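Local atomic coordinates of inactive dihydroorotase-like domain (Chaetomium thermophilum, PDB entry 5NNL), a protein that is a catalytically inactive member of the amidohydrolase superfamily, built on a beta/alpha barrel. Residues F15-V20 with V47-I53; N75-A80 with V95-P101; H125-I129 with E270-L274. All blocks are in the same frame, centred on the assembly; numbering follows the deposited sequence.

Overall arrangement
The three contacts come in series along the chain, around one barrel of parallel strands. Contact 1 joins the loops after strands 13-14 and 39-44, contact 2 pairs strand 73-79 with 98-100, and contact 3 sets the start of neighbouring strand 128-130 against the end of helix 257-271. Contacts 1 and 2, centres about 12 Å apart, meet through Ile53 O and Thr79 N. Contacts 2 and 3, centres about 10 Å apart, share probable hydrogen bonds between Ile129 N and Leu98 O and between Ile100 N and Ile129 O. Contacts 1 and 3 do not touch: centres about 21 Å, nearest atoms about 9 Å apart. They sample the C-terminal loops, wall and opposite end of the barrel.

Contact 1: residues F15-V20 with V47-I53; sequences FVPGLV and VSKDGSI
Ser48, Val20 and Phe15 lose the most surface when these two irregular loops meet. In 15-20 the backbone makes a type I beta turn from Val16 to Leu19, closed by Leu19 N to Val16 O at 3.1 Å. In 47-53 it curls back so that Ser48 N reaches Gly51 O at 3.0 Å, and Ser48 OG, in a p rotamer, adds a weak bond to the same Gly51 O at 3.1 Å. The closest register is Pro17 with Lys49, CA to CA 4.5 Å, where Lys49 N donates to Pro17 O (3.2 Å, 162° at the hydrogen). This bond sets Ser48 against the turn: Ser48 CB lies 3.0 Å from Val16 O and 3.2 Å from Pro17 O, with Leu19 CB at 3.8 Å. Val20, chi1 m, points toward the second loop. Its CG2 sits 3.5 Å from Ser48 OG and 3.9 Å from Gly51 CA, a spot where a side chain at 51 would clash, while Val20 CG1 packs 3.9 Å from Ile53 CG1. Leu19 CD2 to Ile53 CD1, 3.7 Å, extends this apolar patch. Phe15, chi1 t, closes the other flank: Val47 O lies at its ring edge, 3.2 Å from CE1, and Ser48 CA is 3.7 Å from Phe15 CE1. Beyond the loops the Phe15 ring also meets that of Tyr223 in helix 221-228. Each loop leads from a strand into the next helix, 26-37 or 56-64, so the contact packs two adjacent strand-to-helix loops on the C-terminal side of an amidohydrolase-type beta/alpha barrel.

Contact 2: residues N75-A80 with V95-P101; sequences NLSITA and VGSLFIP
Leu98 CD1 is at the middle of the apolar packing between the two strands, 3.9 Å from Ile78 CG2 and 4.1 Å from Ala80 CB; Leu98 takes chi1 t and chi2 p. Ala80 CB also touches Ile100 CG1 at 3.9 Å, and at the other end Ile78 CG2 meets Val95 CG2 at 4.0 Å. This side, which carries Ile78 and Leu98, is covered by Ile88 of helix 85-89 and His118 of helix 111-121. The opposite face bears Thr79 and Phe99 (chi1 t), with Thr79 CG2 4.0 Å from Phe99 CD2 and 3.6 Å from Pro101 CD. From Ser97 on, 95-101 is extended and runs parallel to 77-80, after a break at Gly96 (phi/psi -109/-1): Ile78 pairs with Leu98 (CA to CA 5.3 Å) and Thr79 with Phe99 (4.8 Å). Strand 73-79, helix 85-89 and strand 98-100 form a beta-alpha-beta unit of the barrel wall, so the pair joins consecutive parallel strands. Main-chain bonds alternate across it: Gly96 N to Leu76 O at 2.9 Å, a weak Ile78 N to Ser97 O at 3.4 Å, Phe99 N to Ile78 O at 2.8 Å and Ala80 N to Phe99 O at 2.7 Å. Toward the strand starts the contact turns polar. Ser77 OG (chi1 t) donates to Ser97 O at 2.7 Å and lies 2.6 Å from Ser97 OG, which also bonds Arg43. Water 1 donates to Leu76 O at 2.9 Å and hydrogen-bonds Ser97 OG at 2.6 Å. At the far edge, Asn75 OD1 lies 4.0 Å from Gly96 CA and bonds Ser337.

Contact 3: residues H125-I129 with E270-L274; sequences HKPII and EIFEL
Segment 270-274 carries the last two residues of helix 257-271 and the Schellman motif that ends it: Phe272, at phi/psi -103/12, is the first to leave helical angles, and Glu273, at 54/50, supplies the positive-phi C-prime position, with a weak Glu273 N to Glu270 O bond of 3.3 Å. The other segment runs from a loop into strand 128-130, extended from Lys126. The backbones come nearest at Pro127 and Phe272, CA to CA 5.9 Å; the helix end packs on the entry of a barrel strand, without a hydrogen bond between the segments. Pro127, pointing toward the helix end, gives up most surface: its CG lies 3.7 Å from Ile271 O and 3.8 Å from Phe272 CA, and Pro127 CD is 3.7 Å from Glu273 OE1. Glu273 OE2 lies 2.8 Å and OE1 2.9 Å from His125 O, a close approach of acceptors, not a bond. Phe272 CA-CB points sideways, but with chi1 m and chi2 89° the ring lies against Pro127, CD2 3.9 Å from Pro127 CB. The ring also meets His152 of strand 151-153 edge-to-face and packs on Arg43 of strand 39-44. Ile129 (chi1 and chi2 t) places CD1 at the ring edge, 4.3 Å from Phe272 CZ.

Contact 1: residues F15-V20 with V47-I53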
ATOM      1  N   PHE A  15      -5.681  -2.963   1.015  1.00 30.74           N
ATOM      2  CA  PHE A  15      -6.178  -4.083   1.797  1.00 34.12           C
ATOM      3  C   PHE A  15      -7.585  -4.458   1.346  1.00 37.95           C
ATOM      4  O   PHE A  15      -8.455  -3.591   1.208  1.00 36.31           O
ATOM      5  CB  PHE A  15      -6.170  -3.730   3.283  1.00 35.47           C
ATOM      6  CG  PHE A  15      -6.545  -4.873   4.182  1.00 36.10           C
ATOM      7  CD1 PHE A  15      -5.700  -5.962   4.337  1.00 34.78           C
ATOM      8  CD2 PHE A  15      -7.737  -4.851   4.884  1.00 37.75           C
ATOM      9  CE1 PHE A  15      -6.045  -7.012   5.171  1.00 36.32           C
ATOM     10  CE2 PHE A  15      -8.087  -5.894   5.716  1.00 38.67           C
ATOM     11  CZ  PHE A  15      -7.239  -6.976   5.861  1.00 37.99           C
ATOM     12  N   VAL A  16      -7.805  -5.750   1.120  1.00 38.33           N
ATOM     13  CA  VAL A  16      -9.094  -6.253   0.653  1.00 37.27           C
ATOM     14  C   VAL A  16      -9.545  -7.359   1.599  1.00 37.76           C
ATOM     15  O   VAL A  16      -9.086  -8.503   1.475  1.00 38.44           O
ATOM     16  CB  VAL A  16      -9.008  -6.750  -0.800  1.00 39.44           C
ATOM     17  CG1 VAL A  16     -10.371  -7.260  -1.277  1.00 39.76           C
ATOM     18  CG2 VAL A  16      -8.511  -5.631  -1.711  1.00 36.38           C
ATOM     19  N   PRO A  17     -10.429  -7.062   2.557  1.00 36.46           N
ATOM     20  CA  PRO A  17     -10.853  -8.096   3.520  1.00 38.55           C
ATOM     21  C   PRO A  17     -11.295  -9.406   2.885  1.00 41.12           C
ATOM     22  O   PRO A  17     -10.785 -10.468   3.261  1.00 41.31           O
ATOM     23  CB  PRO A  17     -12.000  -7.403   4.268  1.00 39.31           C
ATOM     24  CG  PRO A  17     -11.644  -5.965   4.235  1.00 39.82           C
ATOM     25  CD  PRO A  17     -10.942  -5.732   2.917  1.00 40.09           C
ATOM     26  N   GLY A  18     -12.234  -9.367   1.942  1.00 42.24           N
ATOM     27  CA  GLY A  18     -12.739 -10.582   1.328  1.00 42.88           C
ATOM     28  C   GLY A  18     -12.040 -10.926   0.030  1.00 42.96           C
ATOM     29  O   GLY A  18     -12.672 -11.401  -0.919  1.00 42.86           O
ATOM     30  N   LEU A  19     -10.726 -10.698  -0.018  1.00 38.86           N
ATOM     31  CA  LEU A  19      -9.968 -10.969  -1.236  1.00 41.38           C
ATOM     32  C   LEU A  19     -10.120 -12.420  -1.679  1.00 43.34           C
ATOM     33  O   LEU A  19     -10.323 -12.697  -2.868  1.00 44.38           O
ATOM     34  CB  LEU A  19      -8.492 -10.636  -1.015  1.00 38.60           C
ATOM     35  CG  LEU A  19      -7.557 -10.902  -2.196  1.00 40.61           C
ATOM     36  CD1 LEU A  19      -7.929 -10.032  -3.386  1.00 35.53           C
ATOM     37  CD2 LEU A  19      -6.112 -10.673  -1.789  1.00 39.49           C
ATOM     38  N   VAL A  20     -10.011 -13.357  -0.742  1.00 44.82           N
ATOM     39  CA  VAL A  20     -10.046 -14.781  -1.049  1.00 46.29           C
ATOM     40  C   VAL A  20     -11.380 -15.404  -0.638  1.00 44.86           C
ATOM     41  O   VAL A  20     -11.484 -16.623  -0.523  1.00 44.42           O
ATOM     42  CB  VAL A  20      -8.860 -15.521  -0.408  1.00 45.60           C
ATOM     43  CG1 VAL A  20      -7.563 -15.135  -1.106  1.00 41.53           C
ATOM     44  CG2 VAL A  20      -8.776 -15.228   1.090  1.00 44.26           C
ATOM     45  N   VAL A  47      -2.438 -10.650   1.893  1.00 37.32           N
ATOM     46  CA  VAL A  47      -2.979 -11.075   3.179  1.00 36.85           C
ATOM     47  C   VAL A  47      -4.252 -10.281   3.438  1.00 37.58           C
ATOM     48  O   VAL A  47      -4.225  -9.045   3.488  1.00 37.90           O
ATOM     49  CB  VAL A  47      -1.953 -10.879   4.310  1.00 38.65           C
ATOM     50  CG1 VAL A  47      -2.570 -11.164   5.677  1.00 37.97           C
ATOM     51  CG2 VAL A  47      -0.730 -11.775   4.079  1.00 37.17           C
ATOM     52  N   SER A  48      -5.365 -10.986   3.610  1.00 38.96           N
ATOM     53  CA  SER A  48      -6.663 -10.364   3.813  1.00 41.91           C
ATOM     54  C   SER A  48      -7.164 -10.658   5.235  1.00 42.14           C
ATOM     55  O   SER A  48      -6.373 -11.010   6.122  1.00 44.87           O
ATOM     56  CB  SER A  48      -7.613 -10.842   2.709  1.00 42.27           C
ATOM     57  OG  SER A  48      -7.640 -12.256   2.608  1.00 44.83           O
ATOM     58  N   LYS A  49      -8.473 -10.500   5.456  1.00 44.77           N
ATOM     59  CA  LYS A  49      -9.026 -10.568   6.809  1.00 49.39           C
ATOM     60  C   LYS A  49      -8.713 -11.905   7.478  1.00 54.38           C
ATOM     61  O   LYS A  49      -7.997 -11.960   8.485  1.00 60.41           O
ATOM     62  CB  LYS A  49     -10.535 -10.321   6.762  1.00 48.23           C
ATOM     63  CG  LYS A  49     -11.279 -10.626   8.066  1.00 55.50           C
ATOM     64  CD  LYS A  49     -12.190  -9.481   8.472  1.00 58.80           C
ATOM     65  CE  LYS A  49     -13.288  -9.912   9.447  1.00 62.17           C
ATOM     66  NZ  LYS A  49     -12.941  -9.624  10.872  1.00 67.05           N
ATOM     67  N   ASP A  50      -9.258 -12.994   6.943  1.00 49.61           N
ATOM     68  CA  ASP A  50      -9.084 -14.328   7.510  1.00 54.30           C
ATOM     69  C   ASP A  50      -8.587 -15.296   6.446  1.00 53.74           C
ATOM     70  O   ASP A  50      -9.009 -16.453   6.378  1.00 54.09           O
ATOM     71  CB  ASP A  50     -10.386 -14.828   8.136  1.00 55.98           C
ATOM     72  CG  ASP A  50     -10.669 -14.189   9.488  1.00 61.70           C
ATOM     73  OD1 ASP A  50      -9.774 -14.222  10.363  1.00 61.20           O
ATOM     74  OD2 ASP A  50     -11.784 -13.651   9.674  1.00 60.26           O
ATOM     75  N   GLY A  51      -7.675 -14.830   5.604  1.00 51.33           N
ATOM     76  CA  GLY A  51      -7.117 -15.666   4.564  1.00 47.24           C
ATOM     77  C   GLY A  51      -5.979 -14.954   3.875  1.00 41.95           C
ATOM     78  O   GLY A  51      -5.550 -13.877   4.295  1.00 42.72           O
ATOM     79  N   SER A  52      -5.488 -15.569   2.803  1.00 39.73           N
ATOM     80  CA  SER A  52      -4.380 -14.988   2.062  1.00 41.66           C
ATOM     81  C   SER A  52      -4.239 -15.698   0.726  1.00 43.60           C
ATOM     82  O   SER A  52      -4.675 -16.840   0.558  1.00 44.33           O
ATOM     83  CB  SER A  52      -3.069 -15.095   2.849  1.00 43.55           C
ATOM     84  OG  SER A  52      -2.682 -16.452   2.985  1.00 44.10           O
ATOM     85  N   ILE A  53      -3.616 -15.001  -0.223  1.00 40.81           N
ATOM     86  CA  ILE A  53      -3.155 -15.628  -1.458  1.00 40.61           C
ATOM     87  C   ILE A  53      -1.849 -16.342  -1.123  1.00 42.31           C
ATOM     88  O   ILE A  53      -0.789 -15.721  -1.028  1.00 37.69           O
ATOM     89  CB  ILE A  53      -2.983 -14.615  -2.593  1.00 40.17           C
ATOM     90  CG1 ILE A  53      -4.338 -13.981  -2.935  1.00 38.52           C
ATOM     91  CG2 ILE A  53      -2.365 -15.290  -3.827  1.00 41.92           C
ATOM     92  CD1 ILE A  53      -4.283 -12.935  -4.044  1.00 37.88           C
TER

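Contact 2: residues N75-A80 with V95-P101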
ATOM      1  N   ASN A  75      -2.632  -5.085  -9.575  1.00 36.40           N
ATOM      2  CA  ASN A  75      -1.758  -6.245  -9.582  1.00 37.20           C
ATOM      3  C   ASN A  75      -2.091  -7.090  -8.363  1.00 39.07           C
ATOM      4  O   ASN A  75      -2.369  -6.553  -7.286  1.00 36.98           O
ATOM      5  CB  ASN A  75      -0.282  -5.831  -9.531  1.00 40.58           C
ATOM      6  CG  ASN A  75       0.447  -6.079 -10.835  1.00 44.35           C
ATOM      7  OD1 ASN A  75       0.277  -7.121 -11.470  1.00 46.42           O
ATOM      8  ND2 ASN A  75       1.275  -5.119 -11.238  1.00 47.69           N
ATOM      9  N   LEU A  76      -2.087  -8.405  -8.535  1.00 39.19           N
ATOM     10  CA  LEU A  76      -2.158  -9.294  -7.389  1.00 39.00           C
ATOM     11  C   LEU A  76      -0.751  -9.575  -6.870  1.00 32.15           C
ATOM     12  O   LEU A  76       0.257  -9.226  -7.491  1.00 34.10           O
ATOM     13  CB  LEU A  76      -2.872 -10.600  -7.744  1.00 40.21           C
ATOM     14  CG  LEU A  76      -4.388 -10.519  -7.953  1.00 42.84           C
ATOM     15  CD1 LEU A  76      -4.936 -11.865  -8.406  1.00 40.66           C
ATOM     16  CD2 LEU A  76      -5.096 -10.068  -6.683  1.00 40.23           C
ATOM     17  N   SER A  77      -0.698 -10.201  -5.703  1.00 35.60           N
ATOM     18  CA  SER A  77       0.557 -10.580  -5.079  1.00 34.05           C
ATOM     19  C   SER A  77       0.315 -11.891  -4.351  1.00 35.72           C
ATOM     20  O   SER A  77      -0.822 -12.352  -4.234  1.00 36.27           O
ATOM     21  CB  SER A  77       1.060  -9.481  -4.134  1.00 32.41           C
ATOM     22  OG  SER A  77       2.353  -9.770  -3.626  1.00 35.07           O
ATOM     23  N   ILE A  78       1.393 -12.496  -3.857  1.00 34.21           N
ATOM     24  CA  ILE A  78       1.306 -13.803  -3.217  1.00 36.77           C
ATOM     25  C   ILE A  78       2.171 -13.824  -1.964  1.00 34.89           C
ATOM     26  O   ILE A  78       3.267 -13.256  -1.941  1.00 35.89           O
ATOM     27  CB  ILE A  78       1.715 -14.928  -4.189  1.00 34.53           C
ATOM     28  CG1 ILE A  78       1.494 -16.287  -3.535  1.00 38.36           C
ATOM     29  CG2 ILE A  78       3.168 -14.757  -4.644  1.00 36.02           C
ATOM     30  CD1 ILE A  78       1.120 -17.378  -4.537  1.00 40.79           C
ATOM     31  N   THR A  79       1.671 -14.499  -0.930  1.00 35.89           N
ATOM     32  CA  THR A  79       2.328 -14.575   0.367  1.00 35.76           C
ATOM     33  C   THR A  79       3.254 -15.779   0.449  1.00 40.22           C
ATOM     34  O   THR A  79       2.900 -16.884   0.023  1.00 40.22           O
ATOM     35  CB  THR A  79       1.289 -14.682   1.482  1.00 38.19           C
ATOM     36  OG1 THR A  79       0.198 -13.799   1.205  1.00 39.77           O
ATOM     37  CG2 THR A  79       1.895 -14.333   2.827  1.00 40.60           C
ATOM     38  N   ALA A  80       4.429 -15.564   1.026  1.00 39.77           N
ATOM     39  CA  ALA A  80       5.355 -16.653   1.278  1.00 41.81           C
ATOM     40  C   ALA A  80       4.982 -17.374   2.566  1.00 43.99           C
ATOM     41  O   ALA A  80       4.466 -16.778   3.516  1.00 42.67           O
ATOM     42  CB  ALA A  80       6.788 -16.128   1.368  1.00 37.17           C
ATOM     43  N   VAL A  95       1.296 -12.803 -10.872  1.00 41.39           N
ATOM     44  CA  VAL A  95       1.317 -11.797  -9.819  1.00 38.62           C
ATOM     45  C   VAL A  95       2.455 -10.823 -10.108  1.00 39.40           C
ATOM     46  O   VAL A  95       3.302 -11.058 -10.969  1.00 38.71           O
ATOM     47  CB  VAL A  95       1.461 -12.414  -8.413  1.00 39.84           C
ATOM     48  CG1 VAL A  95       0.212 -13.212  -8.054  1.00 38.27           C
ATOM     49  CG2 VAL A  95       2.704 -13.289  -8.329  1.00 37.97           C
ATOM     50  N   GLY A  96       2.458  -9.713  -9.375  1.00 39.16           N
ATOM     51  CA  GLY A  96       3.434  -8.667  -9.602  1.00 38.73           C
ATOM     52  C   GLY A  96       4.479  -8.549  -8.510  1.00 38.22           C
ATOM     53  O   GLY A  96       5.381  -7.710  -8.608  1.00 37.44           O
ATOM     54  N   SER A  97       4.381  -9.373  -7.469  1.00 37.00           N
ATOM     55  CA  SER A  97       5.288  -9.236  -6.335  1.00 34.63           C
ATOM     56  C   SER A  97       5.120 -10.416  -5.389  1.00 35.43           C
ATOM     57  O   SER A  97       4.067 -11.058  -5.347  1.00 32.92           O
ATOM     58  CB  SER A  97       5.026  -7.938  -5.576  1.00 31.70           C
ATOM     59  OG  SER A  97       3.768  -8.007  -4.930  1.00 31.87           O
ATOM     60  N   LEU A  98       6.164 -10.661  -4.601  1.00 35.35           N
ATOM     61  CA  LEU A  98       6.140 -11.658  -3.539  1.00 33.85           C
ATOM     62  C   LEU A  98       6.181 -10.963  -2.187  1.00 31.54           C
ATOM     63  O   LEU A  98       7.076 -10.150  -1.929  1.00 31.94           O
ATOM     64  CB  LEU A  98       7.321 -12.623  -3.663  1.00 37.23           C
ATOM     65  CG  LEU A  98       7.531 -13.587  -2.489  1.00 37.17           C
ATOM     66  CD1 LEU A  98       6.314 -14.476  -2.320  1.00 34.05           C
ATOM     67  CD2 LEU A  98       8.786 -14.425  -2.693  1.00 37.39           C
ATOM     68  N   PHE A  99       5.224 -11.293  -1.326  1.00 30.72           N
ATOM     69  CA  PHE A  99       5.166 -10.761   0.027  1.00 33.98           C
ATOM     70  C   PHE A  99       5.685 -11.803   1.014  1.00 35.36           C
ATOM     71  O   PHE A  99       5.179 -12.931   1.053  1.00 33.36           O
ATOM     72  CB  PHE A  99       3.737 -10.354   0.386  1.00 33.26           C
ATOM     73  CG  PHE A  99       3.598  -9.789   1.770  1.00 33.48           C
ATOM     74  CD1 PHE A  99       4.279  -8.639   2.137  1.00 35.15           C
ATOM     75  CD2 PHE A  99       2.782 -10.404   2.703  1.00 34.79           C
ATOM     76  CE1 PHE A  99       4.148  -8.116   3.412  1.00 33.48           C
ATOM     77  CE2 PHE A  99       2.649  -9.886   3.978  1.00 37.55           C
ATOM     78  CZ  PHE A  99       3.334  -8.742   4.333  1.00 33.58           C
ATOM     79  N   ILE A 100       6.676 -11.420   1.801  1.00 34.73           N
ATOM     80  CA  ILE A 100       7.297 -12.307   2.785  1.00 33.80           C
ATOM     81  C   ILE A 100       7.048 -11.739   4.169  1.00 36.00           C
ATOM     82  O   ILE A 100       7.786 -10.871   4.642  1.00 32.46           O
ATOM     83  CB  ILE A 100       8.804 -12.476   2.522  1.00 34.10           C
ATOM     84  CG1 ILE A 100       9.044 -12.987   1.102  1.00 32.66           C
ATOM     85  CG2 ILE A 100       9.395 -13.440   3.548  1.00 34.91           C
ATOM     86  CD1 ILE A 100      10.503 -13.165   0.740  1.00 37.17           C
ATOM     87  N   PRO A 101       6.021 -12.211   4.872  1.00 36.71           N
ATOM     88  CA  PRO A 101       5.905 -11.928   6.300  1.00 37.62           C
ATOM     89  C   PRO A 101       6.583 -13.017   7.115  1.00 41.15           C
ATOM     90  O   PRO A 101       6.654 -14.179   6.713  1.00 41.61           O
ATOM     91  CB  PRO A 101       4.388 -11.930   6.518  1.00 40.88           C
ATOM     92  CG  PRO A 101       3.906 -13.013   5.555  1.00 42.34           C
ATOM     93  CD  PRO A 101       4.894 -13.037   4.392  1.00 39.13           C
TER
HETATM   94  O   HOH W   1       2.241  -7.213  -6.889  1.00 32.86           O

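Contact 3: residues H125-I129 with E270-L274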
ATOM      1  N   HIS A 125      14.329 -10.395 -10.910  1.00 57.00           N
ATOM      2  CA  HIS A 125      13.849  -9.088 -11.337  1.00 58.14           C
ATOM      3  C   HIS A 125      12.364  -8.884 -11.061  1.00 53.04           C
ATOM      4  O   HIS A 125      11.774  -7.935 -11.584  1.00 55.31           O
ATOM      5  CB  HIS A 125      14.144  -8.884 -12.825  1.00 62.00           C
ATOM      6  CG  HIS A 125      15.587  -8.614 -13.120  1.00 67.60           C
ATOM      7  ND1 HIS A 125      16.458  -8.119 -12.173  1.00 68.61           N
ATOM      8  CD2 HIS A 125      16.311  -8.770 -14.253  1.00 72.64           C
ATOM      9  CE1 HIS A 125      17.656  -7.979 -12.711  1.00 70.65           C
ATOM     10  NE2 HIS A 125      17.595  -8.368 -13.972  1.00 73.54           N
ATOM     11  N   LYS A 126      11.750  -9.751 -10.257  1.00 49.14           N
ATOM     12  CA  LYS A 126      10.371  -9.562  -9.824  1.00 45.33           C
ATOM     13  C   LYS A 126      10.349  -9.075  -8.379  1.00 48.53           C
ATOM     14  O   LYS A 126      11.011  -9.680  -7.522  1.00 42.89           O
ATOM     15  CB  LYS A 126       9.592 -10.867  -9.954  1.00 45.69           C
ATOM     16  CG  LYS A 126       8.086 -10.693 -10.142  1.00 44.33           C
ATOM     17  CD  LYS A 126       7.492 -11.783 -11.033  1.00 43.20           C
ATOM     18  CE  LYS A 126       6.677 -11.200 -12.186  1.00 47.39           C
ATOM     19  NZ  LYS A 126       5.355 -10.673 -11.743  1.00 45.47           N
ATOM     20  N   PRO A 127       9.622  -8.003  -8.057  1.00 46.25           N
ATOM     21  CA  PRO A 127       9.755  -7.394  -6.725  1.00 42.28           C
ATOM     22  C   PRO A 127       9.447  -8.350  -5.580  1.00 39.83           C
ATOM     23  O   PRO A 127       8.593  -9.233  -5.683  1.00 37.93           O
ATOM     24  CB  PRO A 127       8.744  -6.243  -6.762  1.00 38.58           C
ATOM     25  CG  PRO A 127       8.609  -5.909  -8.199  1.00 40.01           C
ATOM     26  CD  PRO A 127       8.736  -7.212  -8.930  1.00 44.60           C
ATOM     27  N   ILE A 128      10.159  -8.142  -4.470  1.00 33.61           N
ATOM     28  CA  ILE A 128       9.890  -8.803  -3.198  1.00 36.89           C
ATOM     29  C   ILE A 128       9.622  -7.732  -2.150  1.00 31.62           C
ATOM     30  O   ILE A 128      10.356  -6.743  -2.058  1.00 31.10           O
ATOM     31  CB  ILE A 128      11.059  -9.708  -2.753  1.00 36.62           C
ATOM     32  CG1 ILE A 128      11.251 -10.849  -3.758  1.00 38.31           C
ATOM     33  CG2 ILE A 128      10.804 -10.265  -1.347  1.00 35.31           C
ATOM     34  CD1 ILE A 128      12.441 -11.757  -3.465  1.00 40.48           C
ATOM     35  N   ILE A 129       8.581  -7.943  -1.350  1.00 32.69           N
ATOM     36  CA  ILE A 129       8.138  -6.979  -0.353  1.00 33.74           C
ATOM     37  C   ILE A 129       7.978  -7.703   0.978  1.00 32.55           C
ATOM     38  O   ILE A 129       7.508  -8.844   1.020  1.00 32.59           O
ATOM     39  CB  ILE A 129       6.821  -6.289  -0.780  1.00 32.23           C
ATOM     40  CG1 ILE A 129       6.202  -5.512   0.386  1.00 31.99           C
ATOM     41  CG2 ILE A 129       5.831  -7.307  -1.317  1.00 34.35           C
ATOM     42  CD1 ILE A 129       5.014  -4.645  -0.011  1.00 34.42           C
ATOM     43  N   GLU A 270       8.591   2.672 -10.356  1.00 36.69           N
ATOM     44  CA  GLU A 270       9.873   2.076 -10.716  1.00 40.70           C
ATOM     45  C   GLU A 270      10.187   0.861  -9.853  1.00 43.62           C
ATOM     46  O   GLU A 270      10.659  -0.162 -10.363  1.00 42.72           O
ATOM     47  CB  GLU A 270      10.987   3.113 -10.586  1.00 46.23           C
ATOM     48  CG  GLU A 270      12.265   2.745 -11.317  1.00 55.07           C
ATOM     49  CD  GLU A 270      13.504   3.034 -10.495  1.00 66.11           C
ATOM     50  OE1 GLU A 270      13.856   2.197  -9.635  1.00 61.97           O
ATOM     51  OE2 GLU A 270      14.115   4.105 -10.701  1.00 79.61           O
ATOM     52  N   ILE A 271       9.928   0.956  -8.549  1.00 43.57           N
ATOM     53  CA  ILE A 271      10.268  -0.127  -7.630  1.00 41.72           C
ATOM     54  C   ILE A 271       9.499  -1.391  -7.986  1.00 43.17           C
ATOM     55  O   ILE A 271      10.037  -2.503  -7.924  1.00 42.62           O
ATOM     56  CB  ILE A 271      10.000   0.317  -6.180  1.00 35.92           C
ATOM     57  CG1 ILE A 271      11.011   1.394  -5.774  1.00 37.55           C
ATOM     58  CG2 ILE A 271      10.064  -0.861  -5.218  1.00 35.77           C
ATOM     59  CD1 ILE A 271      10.619   2.182  -4.545  1.00 34.42           C
ATOM     60  N   PHE A 272       8.232  -1.245  -8.363  1.00 39.05           N
ATOM     61  CA  PHE A 272       7.386  -2.389  -8.662  1.00 42.09           C
ATOM     62  C   PHE A 272       7.201  -2.612 -10.158  1.00 42.89           C
ATOM     63  O   PHE A 272       6.356  -3.421 -10.554  1.00 40.18           O
ATOM     64  CB  PHE A 272       6.037  -2.229  -7.962  1.00 39.98           C
ATOM     65  CG  PHE A 272       6.110  -2.455  -6.478  1.00 38.75           C
ATOM     66  CD1 PHE A 272       6.385  -1.406  -5.617  1.00 36.98           C
ATOM     67  CD2 PHE A 272       5.931  -3.724  -5.947  1.00 40.74           C
ATOM     68  CE1 PHE A 272       6.467  -1.614  -4.251  1.00 35.01           C
ATOM     69  CE2 PHE A 272       6.012  -3.939  -4.582  1.00 39.87           C
ATOM     70  CZ  PHE A 272       6.280  -2.882  -3.733  1.00 33.82           C
ATOM     71  N   GLU A 273       7.985  -1.929 -10.993  1.00 44.82           N
ATOM     72  CA  GLU A 273       8.002  -2.173 -12.433  1.00 46.42           C
ATOM     73  C   GLU A 273       6.595  -2.089 -13.020  1.00 46.18           C
ATOM     74  O   GLU A 273       6.142  -2.971 -13.751  1.00 48.80           O
ATOM     75  CB  GLU A 273       8.641  -3.528 -12.738  1.00 48.94           C
ATOM     76  CG  GLU A 273      10.069  -3.662 -12.226  1.00 49.49           C
ATOM     77  CD  GLU A 273      10.412  -5.077 -11.798  1.00 54.76           C
ATOM     78  OE1 GLU A 273       9.742  -6.023 -12.270  1.00 56.13           O
ATOM     79  OE2 GLU A 273      11.349  -5.238 -10.984  1.00 54.69           O
ATOM     80  N   LEU A 274       5.897  -1.009 -12.688  1.00 45.56           N
ATOM     81  CA  LEU A 274       4.530  -0.814 -13.142  1.00 49.66           C
ATOM     82  C   LEU A 274       4.509  -0.049 -14.461  1.00 51.64           C
ATOM     83  O   LEU A 274       5.369   0.793 -14.734  1.00 49.04           O
ATOM     84  CB  LEU A 274       3.716  -0.073 -12.081  1.00 44.77           C
ATOM     85  CG  LEU A 274       3.687  -0.763 -10.714  1.00 45.40           C
ATOM     86  CD1 LEU A 274       2.929   0.077  -9.695  1.00 43.87           C
ATOM     87  CD2 LEU A 274       3.081  -2.157 -10.818  1.00 46.65           C
TER